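Local structure of N-carbamoylsarcosine amidase related protein (Thermoplasma acidophilum, 3EEF) at residues V140-V145 with N152-F157; A31-E36 with K166-I171; C123-A128 with R159-T164. The protein binds zinc and is probably an amide-cleaving hydrolase of the isochorismatase family, acting on N-carbamoylsarcosine or a related compound. All coordinates share one frame; numbering follows the deposited sequence.

Contact 1: V140-V145 with N152-F157; sequences VVEDAV and NWKDYF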
ATOM      1  N   VAL A 140      20.424  -9.658  -8.589  1.00 39.08           N
ATOM      2  CA  VAL A 140      21.339  -8.829  -7.828  1.00 39.48           C
ATOM      3  C   VAL A 140      22.758  -8.900  -8.415  1.00 40.68           C
ATOM      4  O   VAL A 140      23.251  -9.969  -8.709  1.00 41.36           O
ATOM      5  CB  VAL A 140      21.376  -9.299  -6.369  1.00 41.46           C
ATOM      6  CG1 VAL A 140      22.196  -8.325  -5.511  1.00 34.31           C
ATOM      7  CG2 VAL A 140      19.973  -9.424  -5.838  1.00 36.25           C
ATOM      8  N   VAL A 141      23.394  -7.752  -8.613  1.00 43.05           N
ATOM      9  CA  VAL A 141      24.755  -7.687  -9.135  1.00 41.61           C
ATOM     10  C   VAL A 141      25.760  -7.657  -7.991  1.00 40.59           C
ATOM     11  O   VAL A 141      26.077  -6.592  -7.501  1.00 40.23           O
ATOM     12  CB  VAL A 141      24.914  -6.456 -10.035  1.00 44.90           C
ATOM     13  CG1 VAL A 141      26.304  -6.411 -10.697  1.00 41.27           C
ATOM     14  CG2 VAL A 141      23.806  -6.468 -11.076  1.00 41.11           C
ATOM     15  N   GLU A 142      26.252  -8.834  -7.588  1.00 42.39           N
ATOM     16  CA  GLU A 142      27.037  -8.999  -6.364  1.00 45.12           C
ATOM     17  C   GLU A 142      28.143  -7.965  -6.154  1.00 46.39           C
ATOM     18  O   GLU A 142      28.268  -7.421  -5.063  1.00 47.95           O
ATOM     19  CB  GLU A 142      27.614 -10.419  -6.239  1.00 45.87           C
ATOM     20  CG  GLU A 142      28.583 -10.850  -7.346  1.00 54.16           C
ATOM     21  CD  GLU A 142      29.121 -12.296  -7.190  1.00 58.97           C
ATOM     22  OE1 GLU A 142      28.880 -12.970  -6.166  1.00 58.02           O
ATOM     23  OE2 GLU A 142      29.799 -12.769  -8.124  1.00 67.15           O
ATOM     24  N   ASP A 143      28.896  -7.662  -7.205  1.00 45.08           N
ATOM     25  CA  ASP A 143      30.040  -6.761  -7.106  1.00 48.30           C
ATOM     26  C   ASP A 143      29.613  -5.328  -7.075  1.00 47.26           C
ATOM     27  O   ASP A 143      30.423  -4.435  -6.794  1.00 48.75           O
ATOM     28  CB  ASP A 143      31.090  -6.987  -8.229  1.00 48.40           C
ATOM     29  CG  ASP A 143      30.512  -6.870  -9.616  1.00 51.98           C
ATOM     30  OD1 ASP A 143      29.352  -7.295  -9.837  1.00 60.04           O
ATOM     31  OD2 ASP A 143      31.225  -6.351 -10.495  1.00 55.77           O
ATOM     32  N   ALA A 144      28.343  -5.101  -7.355  1.00 45.47           N
ATOM     33  CA  ALA A 144      27.797  -3.765  -7.263  1.00 45.62           C
ATOM     34  C   ALA A 144      26.950  -3.604  -5.998  1.00 46.26           C
ATOM     35  O   ALA A 144      26.270  -2.613  -5.833  1.00 47.03           O
ATOM     36  CB  ALA A 144      27.006  -3.436  -8.508  1.00 45.80           C
ATOM     37  N   VAL A 145      27.035  -4.564  -5.083  1.00 47.57           N
ATOM     38  CA  VAL A 145      26.358  -4.462  -3.781  1.00 48.81           C
ATOM     39  C   VAL A 145      27.369  -4.677  -2.657  1.00 49.76           C
ATOM     40  O   VAL A 145      28.218  -5.554  -2.746  1.00 47.70           O
ATOM     41  CB  VAL A 145      25.215  -5.476  -3.694  1.00 49.30           C
ATOM     42  CG1 VAL A 145      24.628  -5.561  -2.299  1.00 53.82           C
ATOM     43  CG2 VAL A 145      24.136  -5.095  -4.686  1.00 46.33           C
ATOM     44  N   ASN A 152      26.698 -14.082   4.991  1.00 55.69           N
ATOM     45  CA  ASN A 152      25.888 -15.029   4.217  1.00 54.80           C
ATOM     46  C   ASN A 152      24.786 -14.367   3.356  1.00 52.13           C
ATOM     47  O   ASN A 152      23.782 -15.026   3.032  1.00 49.79           O
ATOM     48  CB  ASN A 152      25.229 -16.042   5.174  1.00 55.12           C
ATOM     49  CG  ASN A 152      26.250 -16.846   5.970  1.00 60.65           C
ATOM     50  OD1 ASN A 152      27.267 -17.283   5.429  1.00 67.37           O
ATOM     51  ND2 ASN A 152      25.982 -17.039   7.262  1.00 64.86           N
ATOM     52  N   TRP A 153      24.977 -13.097   2.980  1.00 49.29           N
ATOM     53  CA  TRP A 153      23.915 -12.334   2.322  1.00 49.59           C
ATOM     54  C   TRP A 153      23.498 -12.954   0.989  1.00 49.59           C
ATOM     55  O   TRP A 153      22.303 -13.106   0.717  1.00 49.44           O
ATOM     56  CB  TRP A 153      24.299 -10.858   2.161  1.00 46.92           C
ATOM     57  CG  TRP A 153      25.497 -10.569   1.291  1.00 53.41           C
ATOM     58  CD1 TRP A 153      26.790 -10.463   1.696  1.00 60.46           C
ATOM     59  CD2 TRP A 153      25.498 -10.287  -0.109  1.00 56.45           C
ATOM     60  NE1 TRP A 153      27.600 -10.161   0.629  1.00 58.23           N
ATOM     61  CE2 TRP A 153      26.827 -10.028  -0.486  1.00 55.01           C
ATOM     62  CE3 TRP A 153      24.501 -10.228  -1.081  1.00 56.17           C
ATOM     63  CZ2 TRP A 153      27.192  -9.741  -1.790  1.00 61.10           C
ATOM     64  CZ3 TRP A 153      24.861  -9.939  -2.378  1.00 53.91           C
ATOM     65  CH2 TRP A 153      26.196  -9.692  -2.719  1.00 59.97           C
ATOM     66  N   LYS A 154      24.483 -13.338   0.188  1.00 50.32           N
ATOM     67  CA  LYS A 154      24.254 -13.960  -1.118  1.00 52.07           C
ATOM     68  C   LYS A 154      23.306 -15.159  -0.979  1.00 50.13           C
ATOM     69  O   LYS A 154      22.387 -15.330  -1.767  1.00 51.00           O
ATOM     70  CB  LYS A 154      25.617 -14.387  -1.700  1.00 53.39           C
ATOM     71  CG  LYS A 154      25.747 -14.313  -3.200  1.00 64.54           C
ATOM     72  CD  LYS A 154      27.213 -14.608  -3.629  1.00 75.01           C
ATOM     73  CE  LYS A 154      27.286 -15.621  -4.808  1.00 76.97           C
ATOM     74  NZ  LYS A 154      28.667 -15.796  -5.377  1.00 69.01           N
ATOM     75  N   ASP A 155      23.536 -15.970   0.048  1.00 49.43           N
ATOM     76  CA  ASP A 155      22.729 -17.163   0.347  1.00 51.46           C
ATOM     77  C   ASP A 155      21.276 -16.817   0.694  1.00 50.02           C
ATOM     78  O   ASP A 155      20.346 -17.571   0.383  1.00 49.06           O
ATOM     79  CB  ASP A 155      23.359 -17.903   1.547  1.00 53.51           C
ATOM     80  CG  ASP A 155      23.210 -19.420   1.473  1.00 63.12           C
ATOM     81  OD1 ASP A 155      22.103 -19.943   1.728  1.00 71.97           O
ATOM     82  OD2 ASP A 155      24.230 -20.100   1.209  1.00 77.24           O
ATOM     83  N   TYR A 156      21.111 -15.689   1.375  1.00 46.21           N
ATOM     84  CA  TYR A 156      19.817 -15.223   1.814  1.00 46.02           C
ATOM     85  C   TYR A 156      18.981 -14.772   0.620  1.00 44.55           C
ATOM     86  O   TYR A 156      17.836 -15.216   0.461  1.00 41.85           O
ATOM     87  CB  TYR A 156      19.980 -14.058   2.807  1.00 46.49           C
ATOM     88  CG  TYR A 156      18.710 -13.772   3.532  1.00 50.48           C
ATOM     89  CD1 TYR A 156      18.456 -14.361   4.754  1.00 48.06           C
ATOM     90  CD2 TYR A 156      17.742 -12.943   2.975  1.00 49.08           C
ATOM     91  CE1 TYR A 156      17.278 -14.122   5.427  1.00 53.18           C
ATOM     92  CE2 TYR A 156      16.567 -12.685   3.639  1.00 52.01           C
ATOM     93  CZ  TYR A 156      16.333 -13.281   4.867  1.00 51.23           C
ATOM     94  OH  TYR A 156      15.164 -13.053   5.545  1.00 45.63           O
ATOM     95  N   PHE A 157      19.558 -13.908  -0.217  1.00 43.60           N
ATOM     96  CA  PHE A 157      18.916 -13.513  -1.452  1.00 45.59           C
ATOM     97  C   PHE A 157      18.389 -14.701  -2.259  1.00 45.51           C
ATOM     98  O   PHE A 157      17.207 -14.722  -2.649  1.00 44.30           O
ATOM     99  CB  PHE A 157      19.880 -12.715  -2.318  1.00 46.43           C
ATOM    100  CG  PHE A 157      19.932 -11.276  -1.961  1.00 47.65           C
ATOM    101  CD1 PHE A 157      18.854 -10.458  -2.195  1.00 51.40           C
ATOM    102  CD2 PHE A 157      21.048 -10.729  -1.411  1.00 59.08           C
ATOM    103  CE1 PHE A 157      18.897  -9.120  -1.869  1.00 44.67           C
ATOM    104  CE2 PHE A 157      21.079  -9.365  -1.077  1.00 58.91           C
ATOM    105  CZ  PHE A 157      19.991  -8.582  -1.312  1.00 46.79           C
TER

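Contact 2: A31-E36 with K166-I171; sequences ARKVIE and KRSDEI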
ATOM      1  N   ALA A  31      28.861  -0.435 -10.465  1.00 51.12           N
ATOM      2  CA  ALA A  31      27.568   0.233 -10.562  1.00 52.14           C
ATOM      3  C   ALA A  31      27.472   1.087 -11.831  1.00 52.09           C
ATOM      4  O   ALA A  31      26.486   1.023 -12.567  1.00 50.80           O
ATOM      5  CB  ALA A  31      27.299   1.087  -9.305  1.00 50.59           C
ATOM      6  N   ARG A  32      28.501   1.891 -12.066  1.00 53.76           N
ATOM      7  CA  ARG A  32      28.616   2.695 -13.281  1.00 55.20           C
ATOM      8  C   ARG A  32      28.525   1.820 -14.527  1.00 52.97           C
ATOM      9  O   ARG A  32      27.889   2.195 -15.504  1.00 51.34           O
ATOM     10  CB  ARG A  32      29.941   3.476 -13.289  1.00 57.03           C
ATOM     11  CG  ARG A  32      30.227   4.239 -14.599  1.00 63.81           C
ATOM     12  CD  ARG A  32      31.451   5.163 -14.480  1.00 70.65           C
ATOM     13  NE  ARG A  32      32.684   4.400 -14.227  1.00 76.38           N
ATOM     14  CZ  ARG A  32      33.466   4.498 -13.145  1.00 78.78           C
ATOM     15  NH1 ARG A  32      33.203   5.351 -12.147  1.00 74.35           N
ATOM     16  NH2 ARG A  32      34.549   3.727 -13.066  1.00 79.28           N
ATOM     17  N   LYS A  33      29.164   0.657 -14.472  1.00 52.12           N
ATOM     18  CA  LYS A  33      29.167  -0.284 -15.591  1.00 52.08           C
ATOM     19  C   LYS A  33      27.769  -0.823 -15.847  1.00 51.42           C
ATOM     20  O   LYS A  33      27.320  -0.876 -16.983  1.00 51.75           O
ATOM     21  CB  LYS A  33      30.133  -1.427 -15.278  1.00 51.34           C
ATOM     22  CG  LYS A  33      30.251  -2.507 -16.341  1.00 58.21           C
ATOM     23  CD  LYS A  33      31.461  -3.423 -16.019  1.00 70.23           C
ATOM     24  CE  LYS A  33      32.185  -3.925 -17.273  1.00 76.33           C
ATOM     25  NZ  LYS A  33      33.456  -4.682 -16.941  1.00 79.13           N
ATOM     26  N   VAL A  34      27.075  -1.207 -14.775  1.00 51.55           N
ATOM     27  CA  VAL A  34      25.704  -1.723 -14.896  1.00 48.67           C
ATOM     28  C   VAL A  34      24.774  -0.612 -15.360  1.00 46.64           C
ATOM     29  O   VAL A  34      23.998  -0.782 -16.307  1.00 45.34           O
ATOM     30  CB  VAL A  34      25.203  -2.314 -13.582  1.00 48.29           C
ATOM     31  CG1 VAL A  34      23.698  -2.668 -13.669  1.00 43.53           C
ATOM     32  CG2 VAL A  34      26.040  -3.549 -13.222  1.00 47.10           C
ATOM     33  N   ILE A  35      24.886   0.546 -14.731  1.00 44.98           N
ATOM     34  CA  ILE A  35      24.052   1.663 -15.128  1.00 47.94           C
ATOM     35  C   ILE A  35      24.231   1.977 -16.625  1.00 52.11           C
ATOM     36  O   ILE A  35      23.247   2.125 -17.362  1.00 51.41           O
ATOM     37  CB  ILE A  35      24.340   2.910 -14.275  1.00 46.68           C
ATOM     38  CG1 ILE A  35      23.873   2.678 -12.827  1.00 49.76           C
ATOM     39  CG2 ILE A  35      23.620   4.102 -14.831  1.00 40.60           C
ATOM     40  CD1 ILE A  35      24.404   3.711 -11.804  1.00 47.96           C
ATOM     41  N   GLU A  36      25.491   2.061 -17.062  1.00 56.23           N
ATOM     42  CA  GLU A  36      25.829   2.426 -18.449  1.00 58.26           C
ATOM     43  C   GLU A  36      25.204   1.486 -19.497  1.00 58.39           C
ATOM     44  O   GLU A  36      24.631   1.955 -20.477  1.00 59.29           O
ATOM     45  CB  GLU A  36      27.359   2.527 -18.628  1.00 58.54           C
ATOM     46  N   LYS A 166      24.400 -12.145 -10.304  1.00 51.29           N
ATOM     47  CA  LYS A 166      25.240 -11.940 -11.475  1.00 51.20           C
ATOM     48  C   LYS A 166      26.403 -11.037 -11.119  1.00 52.81           C
ATOM     49  O   LYS A 166      26.396 -10.430 -10.051  1.00 54.23           O
ATOM     50  CB  LYS A 166      24.433 -11.283 -12.601  1.00 51.33           C
ATOM     51  CG  LYS A 166      23.339 -12.172 -13.211  1.00 55.69           C
ATOM     52  CD  LYS A 166      23.909 -13.438 -13.843  1.00 64.01           C
ATOM     53  CE  LYS A 166      22.926 -14.082 -14.822  1.00 70.92           C
ATOM     54  NZ  LYS A 166      23.293 -15.508 -15.101  1.00 76.45           N
ATOM     55  N   ARG A 167      27.381 -10.936 -12.020  1.00 52.19           N
ATOM     56  CA  ARG A 167      28.470  -9.979 -11.876  1.00 52.82           C
ATOM     57  C   ARG A 167      28.302  -8.857 -12.882  1.00 50.42           C
ATOM     58  O   ARG A 167      27.612  -9.010 -13.895  1.00 45.71           O
ATOM     59  CB  ARG A 167      29.829 -10.650 -12.041  1.00 54.08           C
ATOM     60  CG  ARG A 167      29.942 -11.952 -11.273  1.00 61.44           C
ATOM     61  CD  ARG A 167      31.374 -12.407 -11.089  1.00 66.29           C
ATOM     62  NE  ARG A 167      31.942 -11.865  -9.857  1.00 72.12           N
ATOM     63  CZ  ARG A 167      32.700 -10.772  -9.764  1.00 73.34           C
ATOM     64  NH1 ARG A 167      33.023 -10.050 -10.837  1.00 80.49           N
ATOM     65  NH2 ARG A 167      33.151 -10.402  -8.572  1.00 71.09           N
ATOM     66  N   SER A 168      28.909  -7.709 -12.581  1.00 49.83           N
ATOM     67  CA  SER A 168      28.710  -6.528 -13.410  1.00 53.21           C
ATOM     68  C   SER A 168      29.132  -6.805 -14.851  1.00 56.42           C
ATOM     69  O   SER A 168      28.468  -6.360 -15.775  1.00 54.56           O
ATOM     70  CB  SER A 168      29.433  -5.301 -12.849  1.00 52.68           C
ATOM     71  OG  SER A 168      30.789  -5.557 -12.577  1.00 54.60           O
ATOM     72  N   ASP A 169      30.199  -7.590 -15.029  1.00 60.47           N
ATOM     73  CA  ASP A 169      30.709  -7.914 -16.375  1.00 64.05           C
ATOM     74  C   ASP A 169      29.833  -8.873 -17.190  1.00 63.86           C
ATOM     75  O   ASP A 169      30.128  -9.093 -18.362  1.00 65.91           O
ATOM     76  CB  ASP A 169      32.183  -8.401 -16.337  1.00 63.98           C
ATOM     77  CG  ASP A 169      32.388  -9.656 -15.483  1.00 70.26           C
ATOM     78  OD1 ASP A 169      31.474 -10.503 -15.381  1.00 79.21           O
ATOM     79  OD2 ASP A 169      33.486  -9.790 -14.904  1.00 84.68           O
ATOM     80  N   GLU A 170      28.784  -9.441 -16.587  1.00 63.04           N
ATOM     81  CA  GLU A 170      27.780 -10.227 -17.319  1.00 63.41           C
ATOM     82  C   GLU A 170      26.552  -9.364 -17.734  1.00 65.39           C
ATOM     83  O   GLU A 170      26.230  -8.360 -17.096  1.00 66.05           O
ATOM     84  CB  GLU A 170      27.340 -11.421 -16.480  1.00 62.61           C
ATOM     85  CG  GLU A 170      28.478 -12.269 -15.924  1.00 64.41           C
ATOM     86  CD  GLU A 170      27.993 -13.304 -14.910  1.00 72.39           C
ATOM     87  OE1 GLU A 170      27.710 -12.938 -13.756  1.00 68.84           O
ATOM     88  OE2 GLU A 170      27.898 -14.496 -15.261  1.00 77.16           O
ATOM     89  N   ILE A 171      25.895  -9.741 -18.826  1.00 68.03           N
ATOM     90  CA  ILE A 171      24.688  -9.024 -19.309  1.00 71.61           C
ATOM     91  C   ILE A 171      23.812  -9.922 -20.219  1.00 72.87           C
ATOM     92  O   ILE A 171      24.219 -10.346 -21.319  1.00 73.09           O
ATOM     93  CB  ILE A 171      24.982  -7.639 -20.038  1.00 71.82           C
ATOM     94  CG1 ILE A 171      25.761  -7.824 -21.375  1.00 71.25           C
ATOM     95  CG2 ILE A 171      25.690  -6.663 -19.112  1.00 68.18           C
ATOM     96  CD1 ILE A 171      24.865  -7.943 -22.610  1.00 61.71           C
TER

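Contact 3: C123-A128 with R159-T164; sequences CVRHTA and RVYGAT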
ATOM      1  N   CYS A 123      18.904  -1.983   2.898  1.00 37.16           N
ATOM      2  CA  CYS A 123      17.983  -1.396   1.920  1.00 37.82           C
ATOM      3  C   CYS A 123      17.818  -2.226   0.631  1.00 37.29           C
ATOM      4  O   CYS A 123      16.720  -2.276   0.059  1.00 42.65           O
ATOM      5  CB  CYS A 123      18.393   0.041   1.588  1.00 39.32           C
ATOM      6  SG  CYS A 123      18.381   1.196   3.029  1.00 45.54           S
ATOM      7  N   VAL A 124      18.887  -2.856   0.156  1.00 36.04           N
ATOM      8  CA  VAL A 124      18.829  -3.654  -1.069  1.00 36.57           C
ATOM      9  C   VAL A 124      17.921  -4.853  -0.825  1.00 36.30           C
ATOM     10  O   VAL A 124      17.068  -5.193  -1.639  1.00 36.79           O
ATOM     11  CB  VAL A 124      20.240  -4.115  -1.561  1.00 35.70           C
ATOM     12  CG1 VAL A 124      20.105  -5.198  -2.610  1.00 35.78           C
ATOM     13  CG2 VAL A 124      21.080  -2.905  -2.086  1.00 28.11           C
ATOM     14  N   ARG A 125      18.092  -5.455   0.334  1.00 36.85           N
ATOM     15  CA  ARG A 125      17.366  -6.639   0.699  1.00 37.88           C
ATOM     16  C   ARG A 125      15.878  -6.362   0.896  1.00 37.11           C
ATOM     17  O   ARG A 125      15.002  -7.159   0.490  1.00 36.24           O
ATOM     18  CB  ARG A 125      17.980  -7.205   1.976  1.00 38.72           C
ATOM     19  CG  ARG A 125      17.409  -8.534   2.354  1.00 46.93           C
ATOM     20  CD  ARG A 125      17.911  -9.014   3.683  1.00 51.10           C
ATOM     21  NE  ARG A 125      19.351  -9.251   3.700  1.00 46.58           N
ATOM     22  CZ  ARG A 125      19.965 -10.015   4.600  1.00 42.80           C
ATOM     23  NH1 ARG A 125      19.283 -10.658   5.538  1.00 52.28           N
ATOM     24  NH2 ARG A 125      21.273 -10.187   4.522  1.00 44.98           N
ATOM     25  N   HIS A 126      15.606  -5.243   1.564  1.00 36.57           N
ATOM     26  CA  HIS A 126      14.247  -4.802   1.842  1.00 36.29           C
ATOM     27  C   HIS A 126      13.509  -4.446   0.561  1.00 36.12           C
ATOM     28  O   HIS A 126      12.363  -4.818   0.367  1.00 38.54           O
ATOM     29  CB  HIS A 126      14.265  -3.655   2.854  1.00 36.10           C
ATOM     30  CG  HIS A 126      14.432  -4.128   4.262  1.00 32.69           C
ATOM     31  ND1 HIS A 126      15.654  -4.494   4.777  1.00 38.89           N
ATOM     32  CD2 HIS A 126      13.521  -4.400   5.227  1.00 38.45           C
ATOM     33  CE1 HIS A 126      15.490  -4.935   6.011  1.00 32.01           C
ATOM     34  NE2 HIS A 126      14.211  -4.872   6.318  1.00 27.19           N
ATOM     35  N   THR A 127      14.172  -3.719  -0.318  1.00 36.91           N
ATOM     36  CA  THR A 127      13.663  -3.505  -1.657  1.00 34.51           C
ATOM     37  C   THR A 127      13.365  -4.838  -2.365  1.00 36.79           C
ATOM     38  O   THR A 127      12.340  -4.965  -3.034  1.00 37.25           O
ATOM     39  CB  THR A 127      14.674  -2.698  -2.440  1.00 34.12           C
ATOM     40  OG1 THR A 127      14.907  -1.497  -1.698  1.00 33.04           O
ATOM     41  CG2 THR A 127      14.153  -2.355  -3.861  1.00 32.42           C
ATOM     42  N   ALA A 128      14.252  -5.819  -2.218  1.00 38.06           N
ATOM     43  CA  ALA A 128      14.097  -7.157  -2.839  1.00 37.06           C
ATOM     44  C   ALA A 128      12.808  -7.813  -2.365  1.00 39.65           C
ATOM     45  O   ALA A 128      12.010  -8.311  -3.160  1.00 42.76           O
ATOM     46  CB  ALA A 128      15.290  -8.050  -2.480  1.00 32.67           C
ATOM     47  N   ARG A 159      18.097 -18.023  -1.399  1.00 43.58           N
ATOM     48  CA  ARG A 159      17.205 -18.953  -0.709  1.00 43.82           C
ATOM     49  C   ARG A 159      15.834 -18.326  -0.364  1.00 44.67           C
ATOM     50  O   ARG A 159      14.810 -19.015  -0.377  1.00 44.46           O
ATOM     51  CB  ARG A 159      17.877 -19.500   0.541  1.00 43.34           C
ATOM     52  N   VAL A 160      15.814 -17.029  -0.055  1.00 43.74           N
ATOM     53  CA  VAL A 160      14.601 -16.395   0.447  1.00 42.20           C
ATOM     54  C   VAL A 160      13.820 -15.553  -0.590  1.00 41.59           C
ATOM     55  O   VAL A 160      12.587 -15.479  -0.545  1.00 44.35           O
ATOM     56  CB  VAL A 160      14.895 -15.536   1.672  1.00 44.79           C
ATOM     57  CG1 VAL A 160      13.552 -14.890   2.182  1.00 40.06           C
ATOM     58  CG2 VAL A 160      15.598 -16.397   2.734  1.00 36.64           C
ATOM     59  N   TYR A 161      14.517 -14.927  -1.517  1.00 38.91           N
ATOM     60  CA  TYR A 161      13.860 -14.165  -2.566  1.00 37.31           C
ATOM     61  C   TYR A 161      13.984 -14.797  -3.950  1.00 38.40           C
ATOM     62  O   TYR A 161      13.644 -14.144  -4.937  1.00 39.74           O
ATOM     63  CB  TYR A 161      14.435 -12.736  -2.602  1.00 35.20           C
ATOM     64  CG  TYR A 161      14.355 -12.060  -1.271  1.00 40.56           C
ATOM     65  CD1 TYR A 161      13.147 -12.004  -0.564  1.00 42.12           C
ATOM     66  CD2 TYR A 161      15.469 -11.504  -0.692  1.00 40.41           C
ATOM     67  CE1 TYR A 161      13.072 -11.414   0.668  1.00 42.59           C
ATOM     68  CE2 TYR A 161      15.397 -10.886   0.568  1.00 40.43           C
ATOM     69  CZ  TYR A 161      14.209 -10.849   1.226  1.00 38.86           C
ATOM     70  OH  TYR A 161      14.138 -10.265   2.454  1.00 39.81           O
ATOM     71  N   GLY A 162      14.492 -16.034  -4.029  1.00 42.44           N
ATOM     72  CA  GLY A 162      14.746 -16.701  -5.302  1.00 41.06           C
ATOM     73  C   GLY A 162      15.575 -15.888  -6.272  1.00 41.44           C
ATOM     74  O   GLY A 162      15.485 -16.093  -7.479  1.00 41.17           O
ATOM     75  N   ALA A 163      16.390 -14.961  -5.761  1.00 42.47           N
ATOM     76  CA  ALA A 163      17.186 -14.066  -6.625  1.00 42.34           C
ATOM     77  C   ALA A 163      18.236 -14.845  -7.374  1.00 44.89           C
ATOM     78  O   ALA A 163      18.772 -15.842  -6.854  1.00 45.92           O
ATOM     79  CB  ALA A 163      17.871 -12.964  -5.829  1.00 38.60           C
ATOM     80  N   THR A 164      18.530 -14.411  -8.599  1.00 45.85           N
ATOM     81  CA  THR A 164      19.693 -14.917  -9.289  1.00 47.67           C
ATOM     82  C   THR A 164      20.774 -13.850  -9.173  1.00 48.57           C
ATOM     83  O   THR A 164      20.513 -12.663  -9.383  1.00 49.44           O
ATOM     84  CB  THR A 164      19.412 -15.206 -10.756  1.00 48.72           C
ATOM     85  OG1 THR A 164      19.141 -13.971 -11.414  1.00 60.57           O
ATOM     86  CG2 THR A 164      18.222 -16.121 -10.927  1.00 41.80           C
TER

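Contact 1: V140-V145 with N152-F157
Glu142 and Trp153 both set CG between their own backbone N and carbonyl carbon (chi1 62° and 63°). This sends the indole off the first turn of helix 153-161 toward the corner that follows strand 137-141, and lets the extended Glu142 chain lift its carboxylate toward Lys154. The six-membered end of the indole leads: Trp153 CH2 comes within 3.8 Å of Glu142 CA, so the backbone meets the ring at its edge, close to the ring plane. Val140 divides its two methyls between the aromatics. CG1 sits at the indole edge, 4.4 Å from Trp153 CZ3, while CG2 lies over one face of Phe157 in a CH-pi contact, offset toward the rim and 3.9 Å from Phe157 CD1. Val145 CG1 reaches the same corner of the indole obliquely.

Beside this apolar layer Lys154 NZ meets Glu142 OE1 in a salt bridge at 2.9 Å, coming in on the syn side of that oxygen, 16° out of the carboxylate plane. The other oxygen, OE2, is taken by Arg167, and two cations on one carboxylate probably keep it ionised and limit its rotation. Replacing Glu142 with an alanine would probably leave Lys154 and Arg167 without their shared counter-charge and free the lysine tip to swing. Two overlapping type I turns, Val141 to Ala144 and Glu142 to Val145, make the corner. The first turns of helix 153-161 thus pack back on the end of strand 137-141, within the beta-alpha-beta crossover that leads to parallel strand 164-166 in this isochorismatase-type alpha/beta fold.

Contact 2: A31-E36 with K166-I171
Before the chain reaches Ser168, the residue that meets Val34 of helix 22-40, it leaves the sheet at Lys166, still bonded through its backbone to Val140 and Glu142. Arg167 follows; its amide N donates to Glu170 OE1 at 2.7 Å, using the anti lone pair of that oxygen. Ser168 then turns to the helix. Its CB packs 3.8 Å from Val34 CG2, the methyl beside the valine's backbone N, and Val34 also touches Leu5 and Val141 of the sheet. Ser168 OG, set between its backbone N and carbonyl carbon (chi1 52°), lies 4.1 Å from Lys33 CD, too far for more than van der Waals contact. Ser168 N is held by Asp143.

Next comes Asp169, whose CB is 4.0 Å from Lys33 NZ, the lysine chain, bent at chi3, crossing the aspartate at a slant. The charges themselves stay apart, with Lys33 NZ 5.5 Å from Asp169 OD2. Glu170 N closes a type I turn on Arg167 O at 3.0 Å. No hydrogen bond or salt bridge crosses between helix and loop, so the joint rests on van der Waals packing, aided at most by a weak long-range attraction between Lys33 and Asp169.

Contact 3: C123-A128 with R159-T164
Tyr161 turns the CD2–CE2 side of its ring to Arg125 and Ala128. Its CE2 is 3.6 Å from Arg125 CG, which sits at the ring edge near the plane, and its CD2 is 3.9 Å from Ala128 CB, which comes in obliquely. The ring also skirts the backbone, with Tyr161 CE2 3.7 Å from Arg125 O. Because Arg125 CG is anti to the backbone N (chi1 -173°), the methylenes rather than the charge are offered to the tyrosine; the two side chains cross at about a right angle. A bend at chi3 carries the guanidinium on to Ala120 O and Asp150, and it makes a cation-pi contact with Tyr156.

The packing joins helices 123-133 and 153-161, two of the helices that flank the parallel sheet in this isochorismatase-type alpha/beta fold. Tyr161 lies in the last part of helix 153-161, followed by Gly162, which has positive phi. Val160 CG1 lies over one ring face, toward its rim, and Ile138 of strand 137-141 touches the side chain too.

Farther out lies the second subunit: Tyr161 OH is hydrogen-bonded to NE2 of His126 of that chain, and His126 here pairs in turn with Tyr161 of the second subunit.

In the fold
Starting from the N terminus, helix 22-40 supplies 31-36, the first half of contact 2, which waits some 130 residues for its partner 166-171 and so closes the widest loop. Inside it, helix 123-133 opens contact 3, and strand 137-141 with its corner opens contact 1. Contact 1 closes first, at 152-157, then contact 3 at 159-164 farther along the same helix 153-161, so the three nest without crossing. Contacts 1 and 3 lie about 8 Å apart, centre to centre, and tie helix 153-161 to the sheet and to helix 123-133. Contact 2 brings in helix 22-40, where the 166-171 loop meets the corner of contact 1.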